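Local coordinates for protein glycosyl hydrolase (Streptomyces cattleya, PDB 7LR8) that probably hydrolyses the Manβ1-4GlcNAc disaccharide of the N-glycan core, as a family 5 (subfamily 18) glycoside hydrolase, at residues 200-205 against 209-214; 227-232 against 243-248; 252-257 against 294-299. The protein carries 1 engineered substitution. One frame throughout, in Å; residues are numbered along the deposited sequence.

Contact 1: 200-205 against 209-214; sequences AAWYLD and FTPAHS
With chi1 at -43°, Trp202 sets its CG beside the backbone N, and this turn brings the six-membered part of the indole back toward residues 209-214 although the side chain starts out away from them. Ser214 points its CB toward the same indole, and its chi1 of -75° holds OG farther off, 4.1 Å from Trp202 CZ2. Two patches of the ring are used: CZ3 lies 3.5 Å from Pro211 CB, and CZ2 lies 3.6 Å from Ser214 CB, both partners meeting the ring obliquely. The indole and the proline ring pass alongside one another, pointing in opposing senses. Ala201 adds contacts mainly through its backbone: its CA-H points at Phe209 O (CA to O 3.4 Å), and its carbonyl O rests against Pro211 CD at 3.1 Å, where the proline nitrogen has no hydrogen to offer.

The short helices 200-203 and 211-216 that meet here belong to the connection between strands 194-196 and 221-225 of the (β/α)8 barrel. Thr210 is the N-cap of the second helix, its OG1 accepting from His213 N at 3.1 Å. Strand 221-225 and helix 240-253 also touch the indole, through Val223 and Ala253 among others. Replacing Trp202 with an alanine is likely to open a gap over Pro211 and Ser214, leaving the first turn of helix 211-216 without the indole that packs on it. Arg373 NH1 donates to Phe209 O, giving that carbonyl a charged partner as well.

Contact 2: 227-232 against 243-248; sequences VFNGTA and AQHAAY
Residues 227-230 lead into helix 231-235 and face the helix of residues 243-248, the backbones coming nearest at Val227 and His245, whose CA atoms are 7.0 Å apart. His245 carries the contact. Its CG is anti to the backbone N (chi1 -177°), which sends the imidazole out from the helix toward residues 227-231. There three side chains meet it obliquely: Val227 CG1 packs on His245 CB at 3.8 Å, Thr231 OG1 approaches His245 CD2 to 3.2 Å, and Asn229 ND2 stands 3.0 Å from His245 NE2. The amide is turned 71° against the imidazole.

The amide of Asn229 is gripped at both ends. OD1 accepts two bonds from Thr231: one from OG1 at 2.8 Å, in the carbonyl plane and on a lone pair, and one from the backbone N at 3.0 Å, with the donor tilted 15° from that plane. ND2 donates to Asp199 OD2, so the flat group has little freedom to flip. The imidazole is likewise oriented from its other nitrogen, ND1, which hydrogen-bonds Ser225 OG at the end of strand 221-225.

Phe228, of the same segment, touches both sugars of the bound glycan, and the side chain of Asn229 is about 6 Å from the bound GlcNAc. The bond from Thr231 N to Asn229 OD1 closes an Asx turn, here leading into helix 231-235 on a β-to-α connection of the (β/α)8 barrel.

Contact 3: 252-257 against 294-299; sequences LAKAWA and DCPEVW
Lys254 NZ donates a short hydrogen bond, 2.6 Å, to Pro296 O. The ammonium nitrogen sits above the carbonyl plane, 35° out of it, and meets the C=O at an angle of 138°, so it does not use a lone pair direction. The same nitrogen forms a salt bridge with Glu251 OE2, one turn earlier in the chain. A second carboxylate, Glu297 OE1, lies 4.2 Å from NZ, too distant for a salt bridge but near enough that it would probably add to the negative potential around the ammonium group.

Reach is what makes the link possible: the backbones stay far apart, 9.6 Å at the nearest CA pair (Lys254 and Glu297), and the lysine bridges most of the gap with its chain fully extended beyond CG. In the (β/α)8 barrel this ties residues 252-257, which lie on helix 240-253, to the turn that leads from helix 281-293 into strand 298-304, the last strand of the barrel. Pro296 CD lies 3.8 Å from NZ, and CE of the lysine comes to 3.5 Å from Pro296 O. The proline ring also rests on Glu251, while Cys295 packs against Ala247 and Val250 of the helix.

In the fold
The three contacts follow one another along the chain, each closing before the next opens, and their centres lie about 15 to 16 Å apart. Together they trace one sector of the (β/α)8 barrel, around strands 194-196, 221-225, 264-269 and 298-304. Helix 240-253 is the element shared by contacts 2 and 3. Contact 1 reaches contact 2 through Tyr203, which packs on Asn229 and Tyr248, and contact 3 through Trp256, which packs on Pro211 and Trp202. The contacts thus join neighbouring elements of the barrel, and of the three only contact 2 includes a residue of the glycan pocket, Phe228.

Contact 1: 200-205 against 209-214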
loop_
_atom_site.group_PDB
_atom_site.type_symbol
_atom_site.label_atom_id
_atom_site.label_comp_id
_atom_site.label_asym_id
_atom_site.label_seq_id
_atom_site.Cartn_x
_atom_site.Cartn_y
_atom_site.Cartn_z
ATOM N N ALA B 200 18.221 -10.169 -12.495
ATOM C CA ALA B 200 18.397 -9.116 -13.494
ATOM C C ALA B 200 19.743 -8.418 -13.338
ATOM O O ALA B 200 20.317 -7.938 -14.324
ATOM C CB ALA B 200 17.276 -8.082 -13.383
ATOM N N ALA B 201 20.269 -8.359 -12.112
ATOM C CA ALA B 201 21.571 -7.727 -11.908
ATOM C C ALA B 201 22.680 -8.451 -12.667
ATOM O O ALA B 201 23.688 -7.832 -13.018
ATOM C CB ALA B 201 21.907 -7.668 -10.417
ATOM N N TRP B 202 22.522 -9.752 -12.924
ATOM C CA TRP B 202 23.508 -10.513 -13.684
ATOM C C TRP B 202 23.097 -10.774 -15.126
ATOM O O TRP B 202 23.969 -11.026 -15.960
ATOM C CB TRP B 202 23.787 -11.868 -13.009
ATOM C CG TRP B 202 23.918 -11.750 -11.523
ATOM C CD1 TRP B 202 22.930 -11.906 -10.596
ATOM C CD2 TRP B 202 25.101 -11.417 -10.797
ATOM N NE1 TRP B 202 23.427 -11.701 -9.335
ATOM C CE2 TRP B 202 24.760 -11.400 -9.431
ATOM C CE3 TRP B 202 26.414 -11.134 -11.167
ATOM C CZ2 TRP B 202 25.686 -11.110 -8.436
ATOM C CZ3 TRP B 202 27.332 -10.850 -10.180
ATOM C CH2 TRP B 202 26.965 -10.839 -8.830
ATOM N N TYR B 203 21.805 -10.710 -15.443
ATOM C CA TYR B 203 21.290 -11.271 -16.682
ATOM C C TYR B 203 20.697 -10.258 -17.659
ATOM O O TYR B 203 20.604 -10.574 -18.851
ATOM C CB TYR B 203 20.204 -12.313 -16.372
ATOM C CG TYR B 203 20.680 -13.623 -15.783
ATOM C CD1 TYR B 203 22.038 -13.921 -15.636
ATOM C CD2 TYR B 203 19.758 -14.576 -15.381
ATOM C CE1 TYR B 203 22.448 -15.151 -15.099
ATOM C CE2 TYR B 203 20.156 -15.793 -14.853
ATOM C CZ TYR B 203 21.492 -16.078 -14.714
ATOM O OH TYR B 203 21.858 -17.309 -14.192
ATOM N N LEU B 204 20.298 -9.071 -17.201
ATOM C CA LEU B 204 19.513 -8.121 -17.994
ATOM C C LEU B 204 20.397 -6.967 -18.452
ATOM O O LEU B 204 20.845 -6.162 -17.629
ATOM C CB LEU B 204 18.339 -7.580 -17.185
ATOM C CG LEU B 204 16.912 -8.077 -17.394
ATOM C CD1 LEU B 204 15.939 -7.009 -16.926
ATOM C CD2 LEU B 204 16.664 -8.432 -18.849
ATOM N N ASP B 205 20.610 -6.860 -19.761
ATOM C CA ASP B 205 21.308 -5.697 -20.292
ATOM C C ASP B 205 20.557 -4.431 -19.904
ATOM O O ASP B 205 19.323 -4.408 -19.866
ATOM C CB ASP B 205 21.432 -5.782 -21.815
ATOM C CG ASP B 205 22.198 -7.004 -22.281
ATOM O OD1 ASP B 205 23.042 -7.527 -21.526
ATOM O OD2 ASP B 205 21.954 -7.444 -23.417
ATOM N N PHE B 209 21.015 -1.956 -11.706
ATOM C CA PHE B 209 21.793 -2.607 -10.667
ATOM C C PHE B 209 22.711 -3.606 -11.346
ATOM O O PHE B 209 22.249 -4.431 -12.142
ATOM C CB PHE B 209 20.876 -3.279 -9.643
ATOM C CG PHE B 209 20.235 -2.306 -8.673
ATOM C CD1 PHE B 209 19.118 -1.564 -9.041
ATOM C CD2 PHE B 209 20.742 -2.156 -7.389
ATOM C CE1 PHE B 209 18.525 -0.666 -8.139
ATOM C CE2 PHE B 209 20.162 -1.266 -6.483
ATOM C CZ PHE B 209 19.050 -0.515 -6.860
ATOM N N THR B 210 24.010 -3.494 -11.085
ATOM C CA THR B 210 25.009 -4.185 -11.886
ATOM C C THR B 210 25.671 -5.321 -11.115
ATOM O O THR B 210 25.560 -5.409 -9.886
ATOM C CB THR B 210 26.093 -3.204 -12.353
ATOM O OG1 THR B 210 26.846 -2.748 -11.218
ATOM C CG2 THR B 210 25.468 -2.002 -13.074
ATOM N N PRO B 211 26.368 -6.223 -11.814
ATOM C CA PRO B 211 27.185 -7.210 -11.089
ATOM C C PRO B 211 28.217 -6.561 -10.187
ATOM O O PRO B 211 28.487 -7.055 -9.087
ATOM C CB PRO B 211 27.846 -8.014 -12.214
ATOM C CG PRO B 211 26.943 -7.827 -13.410
ATOM C CD PRO B 211 26.401 -6.433 -13.275
ATOM N N ALA B 212 28.804 -5.452 -10.627
ATOM C CA ALA B 212 29.776 -4.757 -9.791
ATOM C C ALA B 212 29.148 -4.273 -8.485
ATOM O O ALA B 212 29.776 -4.363 -7.421
ATOM C CB ALA B 212 30.386 -3.591 -10.566
ATOM N N HIS B 213 27.911 -3.751 -8.539
ATOM C CA HIS B 213 27.245 -3.324 -7.307
ATOM C C HIS B 213 27.108 -4.486 -6.331
ATOM O O HIS B 213 27.347 -4.327 -5.126
ATOM C CB HIS B 213 25.852 -2.755 -7.589
ATOM C CG HIS B 213 25.825 -1.505 -8.417
ATOM N ND1 HIS B 213 24.769 -1.208 -9.252
ATOM C CD2 HIS B 213 26.676 -0.455 -8.502
ATOM C CE1 HIS B 213 24.985 -0.047 -9.841
ATOM N NE2 HIS B 213 26.134 0.434 -9.401
ATOM N N SER B 214 26.691 -5.655 -6.828
ATOM C CA SER B 214 26.447 -6.794 -5.947
ATOM C C SER B 214 27.740 -7.317 -5.329
ATOM O O SER B 214 27.759 -7.732 -4.163
ATOM C CB SER B 214 25.741 -7.908 -6.720
ATOM O OG SER B 214 24.374 -7.580 -6.935
#

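Contact 2: 227-232 against 243-248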
loop_
_atom_site.group_PDB
_atom_site.type_symbol
_atom_site.label_atom_id
_atom_site.label_comp_id
_atom_site.label_asym_id
_atom_site.label_seq_id
_atom_site.Cartn_x
_atom_site.Cartn_y
_atom_site.Cartn_z
ATOM N N VAL B 227 15.157 -21.191 -10.913
ATOM C CA VAL B 227 15.243 -21.819 -12.233
ATOM C C VAL B 227 13.997 -21.628 -13.086
ATOM O O VAL B 227 13.962 -22.128 -14.216
ATOM C CB VAL B 227 15.583 -23.321 -12.103
ATOM C CG1 VAL B 227 16.942 -23.491 -11.436
ATOM C CG2 VAL B 227 14.514 -24.077 -11.336
ATOM N N PHE B 228 12.980 -20.902 -12.602
ATOM C CA PHE B 228 11.896 -20.490 -13.487
ATOM C C PHE B 228 12.275 -19.281 -14.340
ATOM O O PHE B 228 11.431 -18.765 -15.083
ATOM C CB PHE B 228 10.604 -20.199 -12.698
ATOM C CG PHE B 228 10.753 -19.195 -11.576
ATOM C CD1 PHE B 228 11.221 -17.908 -11.808
ATOM C CD2 PHE B 228 10.383 -19.540 -10.285
ATOM C CE1 PHE B 228 11.346 -16.993 -10.768
ATOM C CE2 PHE B 228 10.507 -18.640 -9.247
ATOM C CZ PHE B 228 10.981 -17.357 -9.488
ATOM N N ASN B 229 13.526 -18.845 -14.262
ATOM C CA ASN B 229 14.025 -17.679 -14.978
ATOM C C ASN B 229 14.373 -17.970 -16.435
ATOM O O ASN B 229 15.102 -17.180 -17.049
ATOM C CB ASN B 229 15.254 -17.128 -14.253
ATOM C CG ASN B 229 16.436 -18.075 -14.299
ATOM O OD1 ASN B 229 16.379 -19.157 -14.912
ATOM N ND2 ASN B 229 17.520 -17.682 -13.647
ATOM N N GLY B 230 13.921 -19.103 -16.979
ATOM C CA GLY B 230 14.291 -19.550 -18.305
ATOM C C GLY B 230 15.177 -20.775 -18.308
ATOM O O GLY B 230 15.300 -21.435 -19.348
ATOM N N THR B 231 15.794 -21.098 -17.167
ATOM C CA THR B 231 16.704 -22.234 -17.118
ATOM C C THR B 231 15.957 -23.542 -17.303
ATOM O O THR B 231 16.295 -24.344 -18.182
ATOM C CB THR B 231 17.462 -22.252 -15.793
ATOM O OG1 THR B 231 18.248 -21.053 -15.660
ATOM C CG2 THR B 231 18.363 -23.476 -15.751
ATOM N N ALA B 232 14.941 -23.784 -16.474
ATOM C CA ALA B 232 14.167 -25.017 -16.613
ATOM C C ALA B 232 13.445 -25.077 -17.954
ATOM O O ALA B 232 13.354 -26.143 -18.574
ATOM C CB ALA B 232 13.169 -25.145 -15.466
ATOM N N ALA B 243 20.100 -28.152 -12.267
ATOM C CA ALA B 243 20.670 -28.571 -10.984
ATOM C C ALA B 243 21.848 -27.700 -10.566
ATOM O O ALA B 243 22.138 -27.582 -9.370
ATOM C CB ALA B 243 21.118 -30.030 -11.051
ATOM N N GLN B 244 22.560 -27.124 -11.526
ATOM C CA GLN B 244 23.773 -26.380 -11.244
ATOM C C GLN B 244 23.549 -24.875 -11.257
ATOM O O GLN B 244 24.512 -24.112 -11.124
ATOM C CB GLN B 244 24.855 -26.766 -12.262
ATOM C CG GLN B 244 25.360 -28.220 -12.147
ATOM C CD GLN B 244 26.408 -28.373 -11.060
ATOM O OE1 GLN B 244 27.005 -27.390 -10.614
ATOM N NE2 GLN B 244 26.649 -29.606 -10.643
ATOM N N HIS B 245 22.305 -24.424 -11.418
ATOM C CA HIS B 245 22.086 -22.996 -11.602
ATOM C C HIS B 245 22.562 -22.198 -10.393
ATOM O O HIS B 245 23.158 -21.125 -10.546
ATOM C CB HIS B 245 20.609 -22.720 -11.897
ATOM C CG HIS B 245 20.323 -21.274 -12.163
ATOM N ND1 HIS B 245 20.069 -20.362 -11.156
ATOM C CD2 HIS B 245 20.314 -20.571 -13.320
ATOM C CE1 HIS B 245 19.888 -19.167 -11.688
ATOM N NE2 HIS B 245 20.043 -19.263 -12.996
ATOM N N ALA B 246 22.326 -22.703 -9.185
ATOM C CA ALA B 246 22.729 -21.942 -8.006
ATOM C C ALA B 246 24.249 -21.897 -7.861
ATOM O O ALA B 246 24.811 -20.851 -7.511
ATOM C CB ALA B 246 22.072 -22.523 -6.755
ATOM N N ALA B 247 24.935 -23.021 -8.116
ATOM C CA ALA B 247 26.397 -23.016 -8.119
ATOM C C ALA B 247 26.939 -22.085 -9.198
ATOM O O ALA B 247 27.969 -21.431 -9.011
ATOM C CB ALA B 247 26.930 -24.441 -8.323
ATOM N N TYR B 248 26.260 -22.019 -10.343
ATOM C CA TYR B 248 26.662 -21.076 -11.383
ATOM C C TYR B 248 26.627 -19.636 -10.884
ATOM O O TYR B 248 27.563 -18.862 -11.121
ATOM C CB TYR B 248 25.742 -21.214 -12.582
ATOM C CG TYR B 248 25.918 -20.140 -13.631
ATOM C CD1 TYR B 248 27.151 -19.925 -14.231
ATOM C CD2 TYR B 248 24.840 -19.387 -14.062
ATOM C CE1 TYR B 248 27.312 -18.959 -15.214
ATOM C CE2 TYR B 248 24.988 -18.428 -15.050
ATOM C CZ TYR B 248 26.221 -18.220 -15.621
ATOM O OH TYR B 248 26.365 -17.267 -16.607
#

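Contact 3: 252-257 against 294-299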
loop_
_atom_site.group_PDB
_atom_site.type_symbol
_atom_site.label_atom_id
_atom_site.label_comp_id
_atom_site.label_asym_id
_atom_site.label_seq_id
_atom_site.Cartn_x
_atom_site.Cartn_y
_atom_site.Cartn_z
ATOM N N LEU B 252 29.764 -17.255 -10.769
ATOM C CA LEU B 252 29.694 -16.080 -11.629
ATOM C C LEU B 252 29.919 -14.809 -10.826
ATOM O O LEU B 252 30.662 -13.917 -11.254
ATOM C CB LEU B 252 28.334 -16.026 -12.330
ATOM C CG LEU B 252 28.054 -14.823 -13.236
ATOM C CD1 LEU B 252 29.027 -14.818 -14.400
ATOM C CD2 LEU B 252 26.619 -14.853 -13.740
ATOM N N ALA B 253 29.284 -14.718 -9.656
ATOM C CA ALA B 253 29.354 -13.504 -8.849
ATOM C C ALA B 253 30.787 -13.196 -8.431
ATOM O O ALA B 253 31.146 -12.025 -8.243
ATOM C CB ALA B 253 28.450 -13.647 -7.624
ATOM N N LYS B 254 31.623 -14.226 -8.312
ATOM C CA LYS B 254 33.012 -14.044 -7.927
ATOM C C LYS B 254 33.813 -13.242 -8.949
ATOM O O LYS B 254 34.821 -12.631 -8.576
ATOM C CB LYS B 254 33.670 -15.407 -7.708
ATOM C CG LYS B 254 33.123 -16.152 -6.493
ATOM C CD LYS B 254 33.742 -17.526 -6.333
ATOM C CE LYS B 254 33.201 -18.199 -5.075
ATOM N NZ LYS B 254 33.724 -19.570 -4.925
ATOM N N ALA B 255 33.406 -13.234 -10.224
ATOM C CA ALA B 255 34.225 -12.564 -11.233
ATOM C C ALA B 255 34.408 -11.082 -10.931
ATOM O O ALA B 255 35.451 -10.511 -11.269
ATOM C CB ALA B 255 33.617 -12.743 -12.623
ATOM N N TRP B 256 33.420 -10.452 -10.296
ATOM C CA TRP B 256 33.413 -9.011 -10.074
ATOM C C TRP B 256 33.943 -8.602 -8.706
ATOM O O TRP B 256 34.023 -7.403 -8.424
ATOM C CB TRP B 256 31.992 -8.449 -10.252
ATOM C CG TRP B 256 31.559 -8.342 -11.685
ATOM C CD1 TRP B 256 31.707 -7.265 -12.511
ATOM C CD2 TRP B 256 30.910 -9.358 -12.460
ATOM N NE1 TRP B 256 31.191 -7.547 -13.755
ATOM C CE2 TRP B 256 30.704 -8.832 -13.750
ATOM C CE3 TRP B 256 30.493 -10.670 -12.190
ATOM C CZ2 TRP B 256 30.083 -9.560 -14.766
ATOM C CZ3 TRP B 256 29.879 -11.395 -13.201
ATOM C CH2 TRP B 256 29.678 -10.837 -14.472
ATOM N N ALA B 257 34.307 -9.556 -7.852
ATOM C CA ALA B 257 34.801 -9.209 -6.525
ATOM C C ALA B 257 36.202 -8.619 -6.602
ATOM O O ALA B 257 37.048 -9.073 -7.379
ATOM C CB ALA B 257 34.811 -10.442 -5.615
ATOM N N ASP B 294 29.988 -27.763 -3.447
ATOM C CA ASP B 294 31.236 -27.985 -4.170
ATOM C C ASP B 294 31.894 -26.671 -4.617
ATOM O O ASP B 294 32.874 -26.700 -5.367
ATOM C CB ASP B 294 30.979 -28.892 -5.379
ATOM C CG ASP B 294 32.247 -29.494 -5.949
ATOM O OD1 ASP B 294 33.105 -29.964 -5.162
ATOM O OD2 ASP B 294 32.373 -29.507 -7.197
ATOM N N CYS B 295 31.362 -25.536 -4.185
ATOM C CA CYS B 295 31.912 -24.216 -4.461
ATOM C C CYS B 295 32.545 -23.666 -3.199
ATOM O O CYS B 295 31.895 -23.690 -2.147
ATOM C CB CYS B 295 30.817 -23.258 -4.928
ATOM S SG CYS B 295 30.053 -23.705 -6.482
ATOM N N PRO B 296 33.788 -23.188 -3.244
ATOM C CA PRO B 296 34.401 -22.631 -2.036
ATOM C C PRO B 296 33.851 -21.248 -1.729
ATOM O O PRO B 296 33.250 -20.581 -2.577
ATOM C CB PRO B 296 35.894 -22.561 -2.385
ATOM C CG PRO B 296 36.047 -23.202 -3.732
ATOM C CD PRO B 296 34.705 -23.152 -4.389
ATOM N N GLU B 297 34.089 -20.811 -0.489
ATOM C CA GLU B 297 33.732 -19.459 -0.037
ATOM C C GLU B 297 32.236 -19.189 -0.163
ATOM O O GLU B 297 31.818 -18.058 -0.413
ATOM C CB GLU B 297 34.524 -18.383 -0.791
ATOM C CG GLU B 297 35.952 -18.191 -0.282
ATOM C CD GLU B 297 36.938 -19.201 -0.846
ATOM O OE1 GLU B 297 36.831 -19.547 -2.039
ATOM O OE2 GLU B 297 37.834 -19.639 -0.094
ATOM N N VAL B 298 31.415 -20.216 0.006
ATOM C CA VAL B 298 29.971 -20.019 0.104
ATOM C C VAL B 298 29.679 -19.628 1.545
ATOM O O VAL B 298 29.971 -20.396 2.474
ATOM C CB VAL B 298 29.205 -21.292 -0.284
ATOM C CG1 VAL B 298 27.734 -21.139 0.084
ATOM C CG2 VAL B 298 29.381 -21.618 -1.773
ATOM N N TRP B 299 29.140 -18.423 1.740
ATOM C CA TRP B 299 28.805 -17.990 3.091
ATOM C C TRP B 299 27.748 -18.898 3.702
ATOM O O TRP B 299 27.847 -19.289 4.872
ATOM C CB TRP B 299 28.314 -16.540 3.083
ATOM C CG TRP B 299 28.103 -15.981 4.459
ATOM C CD1 TRP B 299 28.997 -15.269 5.196
ATOM C CD2 TRP B 299 26.913 -16.082 5.260
ATOM N NE1 TRP B 299 28.446 -14.914 6.404
ATOM C CE2 TRP B 299 27.170 -15.407 6.472
ATOM C CE3 TRP B 299 25.663 -16.680 5.074
ATOM C CZ2 TRP B 299 26.222 -15.319 7.490
ATOM C CZ3 TRP B 299 24.723 -16.582 6.084
ATOM C CH2 TRP B 299 25.006 -15.908 7.274
#